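Local coordinates for activated BY transcription factor SSRB (Salmonella enterica, PDB 2WNW), which belongs to glycosyl hydrolase family 30 and pairs a TIM-barrel domain with a beta-sandwich domain, at residues D46-S51 and S326-W331; A190-N195 and I237-K242; A266-T271 and L291-C296; T271-S276 and Y313-I318. All blocks are in the same frame, centred on the assembly; numbering follows the deposited sequence.

All four contacts lie in the TIM-barrel domain, and three of them concern its strands. Contact 1 is the most central: it joins the first and last strands and is mostly a backbone ladder between buried residues. Contact 3 joins the sixth and seventh strands and adds aromatic packing along and after the strands; it meets contact 1 through F292. Contact 2, farther from the chain centre but still buried, brings the ends of the fourth and fifth strands together through one serine-aspartate bond, and D239 carries its network on to contact 3. Contact 4 leaves the sheet for the helical layer, where charges, water and a neighbouring subunit take over; K242 ties it back to contact 2.

Contact 1: D46-S51 and S326-W331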
loop_
_atom_site.group_PDB
_atom_site.type_symbol
_atom_site.label_atom_id
_atom_site.label_comp_id
_atom_site.label_asym_id
_atom_site.label_seq_id
_atom_site.Cartn_x
_atom_site.Cartn_y
_atom_site.Cartn_z
ATOM N N ASP A 46 4.946 -8.813 -17.548
ATOM C CA ASP A 46 5.125 -9.140 -18.957
ATOM C C ASP A 46 5.818 -8.085 -19.814
ATOM O O ASP A 46 6.243 -8.385 -20.933
ATOM C CB ASP A 46 3.769 -9.494 -19.582
ATOM C CG ASP A 46 3.095 -10.664 -18.883
ATOM O OD1 ASP A 46 3.821 -11.496 -18.304
ATOM O OD2 ASP A 46 1.849 -10.763 -18.921
ATOM N N GLY A 47 5.927 -6.858 -19.313
ATOM C CA GLY A 47 6.589 -5.818 -20.083
ATOM C C GLY A 47 5.976 -4.428 -20.014
ATOM O O GLY A 47 5.135 -4.144 -19.156
ATOM N N PHE A 48 6.410 -3.563 -20.930
ATOM C CA PHE A 48 5.945 -2.177 -21.015
ATOM C C PHE A 48 5.770 -1.784 -22.476
ATOM O O PHE A 48 6.484 -2.279 -23.351
ATOM C CB PHE A 48 6.967 -1.214 -20.388
ATOM C CG PHE A 48 7.264 -1.486 -18.945
ATOM C CD1 PHE A 48 8.071 -2.557 -18.575
ATOM C CD2 PHE A 48 6.714 -0.685 -17.951
ATOM C CE1 PHE A 48 8.323 -2.826 -17.231
ATOM C CE2 PHE A 48 6.959 -0.945 -16.610
ATOM C CZ PHE A 48 7.766 -2.018 -16.249
ATOM N N GLY A 49 4.829 -0.884 -22.741
ATOM C CA GLY A 49 4.613 -0.443 -24.106
ATOM C C GLY A 49 3.546 0.623 -24.240
ATOM O O GLY A 49 3.113 1.214 -23.249
ATOM N N GLY A 50 3.132 0.864 -25.481
ATOM C CA GLY A 50 2.116 1.857 -25.771
ATOM C C GLY A 50 1.138 1.338 -26.810
ATOM O O GLY A 50 1.226 0.180 -27.227
ATOM N N SER A 51 0.228 2.193 -27.262
ATOM C CA SER A 51 -0.782 1.750 -28.215
ATOM C C SER A 51 -0.697 2.269 -29.638
ATOM O O SER A 51 -0.361 3.428 -29.884
ATOM C CB SER A 51 -2.171 2.071 -27.668
ATOM O OG SER A 51 -2.318 1.593 -26.343
ATOM N N SER A 326 0.704 -6.836 -13.587
ATOM C CA SER A 326 1.501 -7.711 -14.451
ATOM C C SER A 326 2.092 -7.052 -15.698
ATOM O O SER A 326 2.838 -7.690 -16.439
ATOM C CB SER A 326 0.660 -8.916 -14.889
ATOM O OG SER A 326 -0.432 -8.509 -15.703
ATOM N N GLY A 327 1.759 -5.790 -15.945
ATOM C CA GLY A 327 2.287 -5.132 -17.128
ATOM C C GLY A 327 1.737 -3.739 -17.326
ATOM O O GLY A 327 0.713 -3.384 -16.743
ATOM N N PHE A 328 2.414 -2.956 -18.166
ATOM C CA PHE A 328 2.025 -1.579 -18.435
ATOM C C PHE A 328 1.894 -1.271 -19.922
ATOM O O PHE A 328 2.826 -1.498 -20.700
ATOM C CB PHE A 328 3.061 -0.627 -17.818
ATOM C CG PHE A 328 2.931 0.812 -18.267
ATOM C CD1 PHE A 328 2.086 1.694 -17.597
ATOM C CD2 PHE A 328 3.660 1.283 -19.358
ATOM C CE1 PHE A 328 1.969 3.025 -18.003
ATOM C CE2 PHE A 328 3.551 2.616 -19.777
ATOM C CZ PHE A 328 2.702 3.489 -19.094
ATOM N N ILE A 329 0.734 -0.755 -20.310
ATOM C CA ILE A 329 0.508 -0.357 -21.688
ATOM C C ILE A 329 -0.106 1.038 -21.699
ATOM O O ILE A 329 -1.229 1.248 -21.228
ATOM C CB ILE A 329 -0.437 -1.305 -22.445
ATOM C CG1 ILE A 329 0.048 -2.754 -22.316
ATOM C CG2 ILE A 329 -0.453 -0.918 -23.927
ATOM C CD1 ILE A 329 -0.836 -3.761 -23.037
ATOM N N ASP A 330 0.657 1.984 -22.230
ATOM C CA ASP A 330 0.236 3.373 -22.351
ATOM C C ASP A 330 -0.788 3.441 -23.486
ATOM O O ASP A 330 -0.943 2.483 -24.243
ATOM C CB ASP A 330 1.465 4.229 -22.676
ATOM C CG ASP A 330 1.144 5.704 -22.855
ATOM O OD1 ASP A 330 0.233 6.223 -22.172
ATOM O OD2 ASP A 330 1.830 6.351 -23.673
ATOM N N TRP A 331 -1.496 4.559 -23.591
ATOM C CA TRP A 331 -2.479 4.733 -24.658
ATOM C C TRP A 331 -1.667 5.136 -25.898
ATOM O O TRP A 331 -0.537 4.668 -26.062
ATOM C CB TRP A 331 -3.484 5.819 -24.250
ATOM C CG TRP A 331 -4.734 5.978 -25.106
ATOM C CD1 TRP A 331 -5.572 7.058 -25.106
ATOM C CD2 TRP A 331 -5.293 5.041 -26.050
ATOM N NE1 TRP A 331 -6.609 6.859 -25.984
ATOM C CE2 TRP A 331 -6.465 5.633 -26.579
ATOM C CE3 TRP A 331 -4.919 3.765 -26.501
ATOM C CZ2 TRP A 331 -7.268 4.994 -27.537
ATOM C CZ3 TRP A 331 -5.718 3.127 -27.458
ATOM C CH2 TRP A 331 -6.879 3.746 -27.964
HETATM O O HOH W 1 -0.151 -9.173 -18.340
#
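Strands 48-51 and 327-330 run parallel, 4.2 Å apart at closest approach and crossed by 28°, joined by a ladder of backbone bonds. Before the strands, D46 N meets S326 O at 2.6 Å, nearly along the C=O axis. F328 N then bonds to G47 O, and D330 N reaches G49 O almost straight (176°); the return bond from G49 N to F328 O is weak. F48 and F328 share the sheet face that packs under helices 305-322 and 365-374. Their side chains cross at about a right angle, with CD2 of F48 3.7 Å from CB of F328. This pairing of first and last strands closes the eight-stranded TIM barrel. At the far end S51 grips the other strand twice: its backbone N bonds to W331 O, while OG, set beside its own N (chi1 -51°), bonds to D330 O at 2.7 Å in the carbonyl plane, on a lone pair. The same OG lies in plane at the edge of the W331 indole, 3.4 Å from CE3. At the near end, a water links D46 OD2 (2.6 Å) to S326 OG, and D46 also forms salt bridges with K289 and K138.

Contact 2: A190-N195 and I237-K242; sequences ALSVQN and IWDHDK
A buried polar contact joins the ends of two neighbouring barrel strands, 190-192 and 234-239, and the loops that follow them. One hydrogen bond carries it: S192 OG gives its proton to D239 OD2 at 2.7 Å. The hydroxyl sits in the crowded position between its own N and carbonyl carbon (chi1 73°), and it meets the carboxylate from above its plane, 29° out. S192 OG is also bonded to S142 on the adjoining strand. D239 is turned this way by a kink in the backbone. W238 takes up the angles of a gamma turn, with a weak bond from D239 N back to I237 O at 3.0 Å, and D239 itself has a positive phi. Its CB then rests 3.5 Å from Q194 O. Both carboxylate oxygens have further partners: OD2 forms a salt bridge with R87, whose NH2 also bonds to N195 OD1, and OD1 accepts bonds from H268 and S293. So many donors would favour the ionised acid. On the outer side the contact thins to V193 CG2 and I237 CG2, 4.5 Å apart, beneath helix 210-227. Beyond the kink, the W238 indole is fixed within its own segment. NE1 bonds to D241 O at 2.7 Å with the acceptor in the ring plane, while H240 CB lies 3.4 Å above the centre of the ring. A glycerol molecule sits beside N195, and this polar cluster at the C-terminal ends of the strands is where a TIM barrel characteristically forms its pocket.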
loop_
_atom_site.group_PDB
_atom_site.type_symbol
_atom_site.label_atom_id
_atom_site.label_comp_id
_atom_site.label_asym_id
_atom_site.label_seq_id
_atom_site.Cartn_x
_atom_site.Cartn_y
_atom_site.Cartn_z
ATOM N N ALA A 190 -2.716 -11.507 -27.137
ATOM C CA ALA A 190 -3.724 -11.204 -26.130
ATOM C C ALA A 190 -4.900 -10.421 -26.695
ATOM O O ALA A 190 -4.763 -9.685 -27.673
ATOM C CB ALA A 190 -3.095 -10.423 -24.983
ATOM N N LEU A 191 -6.053 -10.593 -26.056
ATOM C CA LEU A 191 -7.278 -9.910 -26.442
ATOM C C LEU A 191 -8.036 -9.491 -25.193
ATOM O O LEU A 191 -7.816 -10.033 -24.112
ATOM C CB LEU A 191 -8.204 -10.858 -27.210
ATOM C CG LEU A 191 -7.772 -11.516 -28.517
ATOM C CD1 LEU A 191 -8.755 -12.633 -28.860
ATOM C CD2 LEU A 191 -7.722 -10.473 -29.615
ATOM N N SER A 192 -8.911 -8.505 -25.345
ATOM C CA SER A 192 -9.802 -8.139 -24.257
ATOM C C SER A 192 -11.130 -8.269 -25.000
ATOM O O SER A 192 -11.171 -8.124 -26.226
ATOM C CB SER A 192 -9.561 -6.713 -23.739
ATOM O OG SER A 192 -10.020 -5.716 -24.627
ATOM N N VAL A 193 -12.203 -8.593 -24.292
ATOM C CA VAL A 193 -13.503 -8.755 -24.934
ATOM C C VAL A 193 -14.061 -7.439 -25.447
ATOM O O VAL A 193 -14.596 -7.368 -26.552
ATOM C CB VAL A 193 -14.534 -9.369 -23.959
ATOM C CG1 VAL A 193 -15.939 -9.260 -24.545
ATOM C CG2 VAL A 193 -14.187 -10.826 -23.700
ATOM N N GLN A 194 -13.923 -6.396 -24.639
ATOM C CA GLN A 194 -14.446 -5.084 -24.988
ATOM C C GLN A 194 -13.820 -3.998 -24.128
ATOM O O GLN A 194 -13.633 -4.173 -22.921
ATOM C CB GLN A 194 -15.965 -5.083 -24.784
ATOM C CG GLN A 194 -16.625 -3.715 -24.788
ATOM C CD GLN A 194 -16.631 -3.070 -26.159
ATOM O OE1 GLN A 194 -16.871 -3.733 -27.163
ATOM N NE2 GLN A 194 -16.394 -1.764 -26.202
ATOM N N ASN A 195 -13.495 -2.876 -24.758
ATOM C CA ASN A 195 -12.923 -1.743 -24.050
ATOM C C ASN A 195 -14.053 -1.106 -23.234
ATOM O O ASN A 195 -15.118 -0.800 -23.781
ATOM C CB ASN A 195 -12.380 -0.718 -25.055
ATOM C CG ASN A 195 -11.877 0.553 -24.387
ATOM O OD1 ASN A 195 -10.882 0.537 -23.661
ATOM N ND2 ASN A 195 -12.570 1.659 -24.626
ATOM N N ILE A 237 -10.584 -9.511 -19.276
ATOM C CA ILE A 237 -11.913 -8.931 -19.144
ATOM C C ILE A 237 -11.801 -7.626 -18.347
ATOM O O ILE A 237 -10.709 -7.259 -17.904
ATOM C CB ILE A 237 -12.906 -9.899 -18.448
ATOM C CG1 ILE A 237 -12.369 -10.326 -17.082
ATOM C CG2 ILE A 237 -13.148 -11.120 -19.340
ATOM C CD1 ILE A 237 -13.359 -11.162 -16.283
ATOM N N TRP A 238 -12.937 -6.951 -18.173
ATOM C CA TRP A 238 -13.058 -5.663 -17.483
ATOM C C TRP A 238 -12.541 -4.561 -18.404
ATOM O O TRP A 238 -13.332 -3.872 -19.039
ATOM C CB TRP A 238 -12.299 -5.633 -16.144
ATOM C CG TRP A 238 -12.503 -4.338 -15.361
ATOM C CD1 TRP A 238 -11.528 -3.547 -14.819
ATOM C CD2 TRP A 238 -13.755 -3.700 -15.038
ATOM N NE1 TRP A 238 -12.090 -2.462 -14.185
ATOM C CE2 TRP A 238 -13.450 -2.533 -14.302
ATOM C CE3 TRP A 238 -15.100 -4.004 -15.299
ATOM C CZ2 TRP A 238 -14.444 -1.668 -13.824
ATOM C CZ3 TRP A 238 -16.086 -3.145 -14.825
ATOM C CH2 TRP A 238 -15.750 -1.987 -14.092
ATOM N N ASP A 239 -11.222 -4.402 -18.481
ATOM C CA ASP A 239 -10.614 -3.393 -19.354
ATOM C C ASP A 239 -11.257 -2.031 -19.080
ATOM O O ASP A 239 -11.657 -1.315 -20.002
ATOM C CB ASP A 239 -10.822 -3.792 -20.824
ATOM C CG ASP A 239 -9.743 -3.247 -21.752
ATOM O OD1 ASP A 239 -8.839 -2.528 -21.282
ATOM O OD2 ASP A 239 -9.798 -3.547 -22.964
ATOM N N HIS A 240 -11.356 -1.684 -17.801
ATOM C CA HIS A 240 -11.961 -0.427 -17.390
ATOM C C HIS A 240 -11.227 0.087 -16.148
ATOM O O HIS A 240 -10.199 -0.472 -15.753
ATOM C CB HIS A 240 -13.455 -0.652 -17.121
ATOM C CG HIS A 240 -14.262 0.608 -17.039
ATOM N ND1 HIS A 240 -14.078 1.673 -17.896
ATOM C CD2 HIS A 240 -15.292 0.955 -16.230
ATOM C CE1 HIS A 240 -14.957 2.618 -17.622
ATOM N NE2 HIS A 240 -15.708 2.207 -16.614
ATOM N N ASP A 241 -11.746 1.137 -15.524
ATOM C CA ASP A 241 -11.078 1.729 -14.364
ATOM C C ASP A 241 -10.956 0.853 -13.116
ATOM O O ASP A 241 -11.730 -0.072 -12.909
ATOM C CB ASP A 241 -11.748 3.059 -14.039
ATOM C CG ASP A 241 -11.881 3.937 -15.266
ATOM O OD1 ASP A 241 -10.868 4.110 -15.976
ATOM O OD2 ASP A 241 -12.990 4.447 -15.528
ATOM N N LYS A 242 -9.976 1.173 -12.277
ATOM C CA LYS A 242 -9.704 0.390 -11.079
ATOM C C LYS A 242 -10.746 0.380 -9.959
ATOM O O LYS A 242 -10.727 -0.511 -9.110
ATOM C CB LYS A 242 -8.331 0.792 -10.523
ATOM C CG LYS A 242 -7.182 0.367 -11.436
ATOM C CD LYS A 242 -5.817 0.754 -10.870
ATOM C CE LYS A 242 -5.470 2.197 -11.194
ATOM N NZ LYS A 242 -4.196 2.605 -10.530
#

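Contact 3: A266-T271 and L291-C296; sequences AFHWYT and LFSEGC
The tight part of this contact is the parallel pairing of strands 266-268 and 291-294, where F267 N bonds to L291 O at 2.8 Å and S293 N returns to F267 O. F267, its CG in the crowded position between N and carbonyl carbon (chi1 55°), folds its ring back so that one face takes L291 O and F292 CA, the latter a CH-pi contact 4.0 Å from the ring centroid. On the other face of the sheet E294 CB lies over the H268 ring, whose NE2 is tied to D239. The strands belong to a beta-alpha-beta crossover of the TIM barrel, with helix 275-284 between them. Further along, the regular pairing gives way: W269 N and E294 O are buried with no partner in the model. W269 instead lays its indole on G295, CA 3.7 Å from the five-membered ring's centroid, and NE1 bonds in the ring plane to C296 O. CE3 of W269 touches CZ of F292 at 3.5 Å. The side nearer solvent is formed by Y270 and C296, both partly exposed. There Y270 OH bonds to E294 OE2 at 2.6 Å on the anti lone pair; a glycerol bonds to the same oxygen, and R87 forms a salt bridge with OE1.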
loop_
_atom_site.group_PDB
_atom_site.type_symbol
_atom_site.label_atom_id
_atom_site.label_comp_id
_atom_site.label_asym_id
_atom_site.label_seq_id
_atom_site.Cartn_x
_atom_site.Cartn_y
_atom_site.Cartn_z
ATOM N N ALA A 266 -7.880 -6.554 -17.262
ATOM C CA ALA A 266 -7.116 -5.400 -17.712
ATOM C C ALA A 266 -7.775 -4.207 -17.030
ATOM O O ALA A 266 -8.963 -4.251 -16.725
ATOM C CB ALA A 266 -7.208 -5.265 -19.219
ATOM N N PHE A 267 -7.018 -3.147 -16.769
ATOM C CA PHE A 267 -7.608 -1.979 -16.131
ATOM C C PHE A 267 -6.964 -0.677 -16.573
ATOM O O PHE A 267 -5.849 -0.666 -17.097
ATOM C CB PHE A 267 -7.557 -2.100 -14.601
ATOM C CG PHE A 267 -6.179 -2.348 -14.050
ATOM C CD1 PHE A 267 -5.747 -3.640 -13.773
ATOM C CD2 PHE A 267 -5.311 -1.286 -13.814
ATOM C CE1 PHE A 267 -4.469 -3.875 -13.263
ATOM C CE2 PHE A 267 -4.028 -1.508 -13.306
ATOM C CZ PHE A 267 -3.611 -2.806 -13.031
ATOM N N HIS A 268 -7.692 0.417 -16.365
ATOM C CA HIS A 268 -7.249 1.757 -16.735
ATOM C C HIS A 268 -7.118 2.595 -15.462
ATOM O O HIS A 268 -7.422 2.116 -14.367
ATOM C CB HIS A 268 -8.269 2.394 -17.685
ATOM C CG HIS A 268 -8.582 1.558 -18.892
ATOM N ND1 HIS A 268 -9.604 1.867 -19.765
ATOM C CD2 HIS A 268 -8.012 0.424 -19.367
ATOM C CE1 HIS A 268 -9.651 0.958 -20.724
ATOM N NE2 HIS A 268 -8.695 0.071 -20.505
ATOM N N TRP A 269 -6.693 3.850 -15.602
ATOM C CA TRP A 269 -6.497 4.703 -14.430
ATOM C C TRP A 269 -7.376 5.942 -14.345
ATOM O O TRP A 269 -7.149 6.800 -13.498
ATOM C CB TRP A 269 -5.030 5.155 -14.358
ATOM C CG TRP A 269 -4.606 6.191 -15.398
ATOM C CD1 TRP A 269 -5.410 7.084 -16.058
ATOM C CD2 TRP A 269 -3.263 6.493 -15.807
ATOM N NE1 TRP A 269 -4.651 7.924 -16.844
ATOM C CE2 TRP A 269 -3.330 7.583 -16.708
ATOM C CE3 TRP A 269 -2.006 5.951 -15.495
ATOM C CZ2 TRP A 269 -2.189 8.142 -17.301
ATOM C CZ3 TRP A 269 -0.867 6.511 -16.087
ATOM C CH2 TRP A 269 -0.971 7.592 -16.977
ATOM N N TYR A 270 -8.389 6.033 -15.195
ATOM C CA TYR A 270 -9.210 7.236 -15.239
ATOM C C TYR A 270 -10.020 7.657 -14.012
ATOM O O TYR A 270 -10.537 8.774 -13.988
ATOM C CB TYR A 270 -10.093 7.194 -16.490
ATOM C CG TYR A 270 -9.272 7.048 -17.762
ATOM C CD1 TYR A 270 -9.348 5.891 -18.538
ATOM C CD2 TYR A 270 -8.392 8.052 -18.167
ATOM C CE1 TYR A 270 -8.565 5.738 -19.688
ATOM C CE2 TYR A 270 -7.606 7.909 -19.313
ATOM C CZ TYR A 270 -7.698 6.748 -20.067
ATOM O OH TYR A 270 -6.923 6.600 -21.194
ATOM N N THR A 271 -10.132 6.799 -13.001
ATOM C CA THR A 271 -10.863 7.184 -11.791
ATOM C C THR A 271 -9.947 7.267 -10.562
ATOM O O THR A 271 -10.415 7.340 -9.426
ATOM C CB THR A 271 -12.036 6.225 -11.476
ATOM O OG1 THR A 271 -11.547 4.890 -11.307
ATOM C CG2 THR A 271 -13.070 6.264 -12.602
ATOM N N LEU A 291 -3.386 -6.716 -15.608
ATOM C CA LEU A 291 -2.705 -5.844 -16.553
ATOM C C LEU A 291 -3.209 -4.409 -16.666
ATOM O O LEU A 291 -4.410 -4.176 -16.808
ATOM C CB LEU A 291 -2.772 -6.504 -17.935
ATOM C CG LEU A 291 -2.285 -5.756 -19.175
ATOM C CD1 LEU A 291 -0.772 -5.616 -19.130
ATOM C CD2 LEU A 291 -2.719 -6.521 -20.420
ATOM N N PHE A 292 -2.289 -3.448 -16.604
ATOM C CA PHE A 292 -2.670 -2.049 -16.787
ATOM C C PHE A 292 -2.670 -1.913 -18.307
ATOM O O PHE A 292 -1.613 -1.975 -18.941
ATOM C CB PHE A 292 -1.641 -1.088 -16.192
ATOM C CG PHE A 292 -1.920 0.349 -16.522
ATOM C CD1 PHE A 292 -2.953 1.032 -15.889
ATOM C CD2 PHE A 292 -1.202 0.998 -17.523
ATOM C CE1 PHE A 292 -3.273 2.347 -16.255
ATOM C CE2 PHE A 292 -1.516 2.311 -17.894
ATOM C CZ PHE A 292 -2.558 2.981 -17.254
ATOM N N SER A 293 -3.846 -1.722 -18.894
ATOM C CA SER A 293 -3.945 -1.662 -20.347
ATOM C C SER A 293 -4.097 -0.308 -21.022
ATOM O O SER A 293 -3.954 -0.220 -22.239
ATOM C CB SER A 293 -5.091 -2.560 -20.811
ATOM O OG SER A 293 -6.319 -2.090 -20.286
ATOM N N GLU A 294 -4.408 0.739 -20.269
ATOM C CA GLU A 294 -4.567 2.042 -20.899
ATOM C C GLU A 294 -4.654 3.213 -19.933
ATOM O O GLU A 294 -5.288 3.132 -18.886
ATOM C CB GLU A 294 -5.815 2.055 -21.786
ATOM C CG GLU A 294 -5.926 3.304 -22.646
ATOM C CD GLU A 294 -7.354 3.611 -23.049
ATOM O OE1 GLU A 294 -8.003 2.742 -23.668
ATOM O OE2 GLU A 294 -7.822 4.729 -22.745
ATOM N N GLY A 295 -4.015 4.308 -20.321
ATOM C CA GLY A 295 -4.033 5.515 -19.526
ATOM C C GLY A 295 -3.415 6.632 -20.345
ATOM O O GLY A 295 -2.594 6.378 -21.230
ATOM N N CYS A 296 -3.833 7.864 -20.074
ATOM C CA CYS A 296 -3.294 9.031 -20.763
ATOM C C CYS A 296 -3.693 10.271 -19.976
ATOM O O CYS A 296 -4.480 10.191 -19.026
ATOM C CB CYS A 296 -3.834 9.130 -22.200
ATOM S SG CYS A 296 -5.589 9.592 -22.352
#

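Contact 4: T271-S276 and Y313-I318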
loop_
_atom_site.group_PDB
_atom_site.type_symbol
_atom_site.label_atom_id
_atom_site.label_comp_id
_atom_site.label_asym_id
_atom_site.label_seq_id
_atom_site.Cartn_x
_atom_site.Cartn_y
_atom_site.Cartn_z
ATOM N N THR A 271 -10.132 6.799 -13.001
ATOM C CA THR A 271 -10.863 7.184 -11.791
ATOM C C THR A 271 -9.947 7.267 -10.562
ATOM O O THR A 271 -10.415 7.340 -9.426
ATOM C CB THR A 271 -12.036 6.225 -11.476
ATOM O OG1 THR A 271 -11.547 4.890 -11.307
ATOM C CG2 THR A 271 -13.070 6.264 -12.602
ATOM N N GLY A 272 -8.640 7.258 -10.793
ATOM C CA GLY A 272 -7.719 7.367 -9.675
ATOM C C GLY A 272 -6.919 6.126 -9.332
ATOM O O GLY A 272 -6.923 5.136 -10.066
ATOM N N ASP A 273 -6.249 6.192 -8.183
ATOM C CA ASP A 273 -5.379 5.126 -7.690
ATOM C C ASP A 273 -6.030 3.763 -7.452
ATOM O O ASP A 273 -5.780 2.813 -8.196
ATOM C CB ASP A 273 -4.692 5.577 -6.391
ATOM C CG ASP A 273 -3.872 6.853 -6.560
ATOM O OD1 ASP A 273 -3.714 7.327 -7.707
ATOM O OD2 ASP A 273 -3.376 7.381 -5.534
ATOM N N HIS A 274 -6.837 3.667 -6.399
ATOM C CA HIS A 274 -7.510 2.419 -6.040
ATOM C C HIS A 274 -6.557 1.225 -6.059
ATOM O O HIS A 274 -6.936 0.122 -6.448
ATOM C CB HIS A 274 -8.686 2.170 -6.990
ATOM C CG HIS A 274 -9.797 3.161 -6.834
ATOM N ND1 HIS A 274 -10.548 3.257 -5.682
ATOM C CD2 HIS A 274 -10.260 4.125 -7.666
ATOM C CE1 HIS A 274 -11.423 4.238 -5.810
ATOM N NE2 HIS A 274 -11.269 4.782 -7.004
ATOM N N PHE A 275 -5.324 1.443 -5.613
ATOM C CA PHE A 275 -4.320 0.382 -5.613
ATOM C C PHE A 275 -4.723 -0.845 -4.795
ATOM O O PHE A 275 -4.367 -1.971 -5.142
ATOM C CB PHE A 275 -2.973 0.920 -5.099
ATOM C CG PHE A 275 -2.439 2.097 -5.886
ATOM C CD1 PHE A 275 -2.323 2.035 -7.274
ATOM C CD2 PHE A 275 -2.042 3.261 -5.233
ATOM C CE1 PHE A 275 -1.819 3.122 -8.003
ATOM C CE2 PHE A 275 -1.537 4.355 -5.947
ATOM C CZ PHE A 275 -1.425 4.285 -7.337
ATOM N N SER A 276 -5.461 -0.629 -3.711
ATOM C CA SER A 276 -5.886 -1.732 -2.852
ATOM C C SER A 276 -6.687 -2.813 -3.574
ATOM O O SER A 276 -6.632 -3.984 -3.189
ATOM C CB SER A 276 -6.702 -1.200 -1.668
ATOM O OG SER A 276 -5.874 -0.513 -0.747
ATOM N N TYR A 313 1.888 9.658 -14.428
ATOM C CA TYR A 313 2.444 8.413 -14.942
ATOM C C TYR A 313 3.254 7.653 -13.898
ATOM O O TYR A 313 3.021 6.464 -13.667
ATOM C CB TYR A 313 3.327 8.675 -16.173
ATOM C CG TYR A 313 2.571 8.674 -17.487
ATOM C CD1 TYR A 313 1.884 9.807 -17.927
ATOM C CD2 TYR A 313 2.514 7.520 -18.272
ATOM C CE1 TYR A 313 1.153 9.787 -19.123
ATOM C CE2 TYR A 313 1.786 7.487 -19.461
ATOM C CZ TYR A 313 1.110 8.621 -19.880
ATOM O OH TYR A 313 0.389 8.575 -21.049
ATOM N N LEU A 314 4.208 8.333 -13.265
ATOM C CA LEU A 314 5.047 7.675 -12.265
ATOM C C LEU A 314 4.266 7.174 -11.056
ATOM O O LEU A 314 4.473 6.051 -10.601
ATOM C CB LEU A 314 6.164 8.616 -11.804
ATOM C CG LEU A 314 7.272 8.875 -12.830
ATOM C CD1 LEU A 314 8.191 9.978 -12.319
ATOM C CD2 LEU A 314 8.059 7.588 -13.079
ATOM N N HIS A 315 3.365 8.006 -10.542
ATOM C CA HIS A 315 2.569 7.639 -9.377
ATOM C C HIS A 315 1.709 6.405 -9.631
ATOM O O HIS A 315 1.659 5.497 -8.801
ATOM C CB HIS A 315 1.675 8.812 -8.958
ATOM C CG HIS A 315 0.800 8.516 -7.778
ATOM N ND1 HIS A 315 1.291 8.398 -6.496
ATOM C CD2 HIS A 315 -0.535 8.302 -7.691
ATOM C CE1 HIS A 315 0.297 8.121 -5.669
ATOM N NE2 HIS A 315 -0.822 8.057 -6.369
ATOM N N ASP A 316 1.034 6.357 -10.776
ATOM C CA ASP A 316 0.188 5.207 -11.058
ATOM C C ASP A 316 1.000 3.950 -11.341
ATOM O O ASP A 316 0.655 2.863 -10.873
ATOM C CB ASP A 316 -0.756 5.498 -12.229
ATOM C CG ASP A 316 -1.930 4.539 -12.265
ATOM O OD1 ASP A 316 -1.916 3.586 -13.076
ATOM O OD2 ASP A 316 -2.857 4.730 -11.456
ATOM N N MET A 317 2.083 4.089 -12.099
ATOM C CA MET A 317 2.921 2.936 -12.414
ATOM C C MET A 317 3.524 2.301 -11.164
ATOM O O MET A 317 3.467 1.083 -10.986
ATOM C CB MET A 317 4.039 3.345 -13.375
ATOM C CG MET A 317 3.529 3.742 -14.752
ATOM S SD MET A 317 4.838 4.368 -15.819
ATOM C CE MET A 317 5.566 2.836 -16.414
ATOM N N ILE A 318 4.102 3.124 -10.295
ATOM C CA ILE A 318 4.706 2.610 -9.072
ATOM C C ILE A 318 3.662 1.910 -8.208
ATOM O O ILE A 318 3.877 0.789 -7.750
ATOM C CB ILE A 318 5.388 3.745 -8.271
ATOM C CG1 ILE A 318 6.597 4.265 -9.061
ATOM C CG2 ILE A 318 5.817 3.239 -6.897
ATOM C CD1 ILE A 318 7.236 5.516 -8.480
HETATM O O HOH W 2 -3.400 7.152 -10.370
#
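Hydrogen bonding comes first here. H315, on helix 305-322, extends its imidazole with CG anti to the backbone N and donates from NE2 to D273 OD2 at 2.8 Å. The bond is nearly straight, 172°, and lies in the plane of the imidazole, yet it meets the carboxylate from above, 41° out of its plane. The two side chains cross at about a right angle. The other ring nitrogen, ND1, is bonded to E394 of the beta-sandwich domain, and D273 OD2 also receives the backbone N of N391 of the neighbouring subunit.

Water supplies the second link. One molecule donates to both D273 OD1 and D316 OD2, 2.7 Å from each, and so spans two acidic oxygens that stand 4.6 Å apart. D316 OD2 has a stronger partner in K242, whose NZ forms a salt bridge with it and also bonds to D273 O.

Aromatic contact is the third kind. F275, at the start of helix 275-284, turns its ring edge toward the face of H315 in an offset edge-to-face pair, centroids 5.5 Å apart and planes at 61°. Its CZ touches H315 O at 3.6 Å, while D273 CB lies over one face of the phenyl ring, 3.4 Å above the plane.

With a carboxylate at each nitrogen, H315 is probably drawn toward the protonated, positive form, while K242 and the shared water would ease the repulsion between D273 and D316.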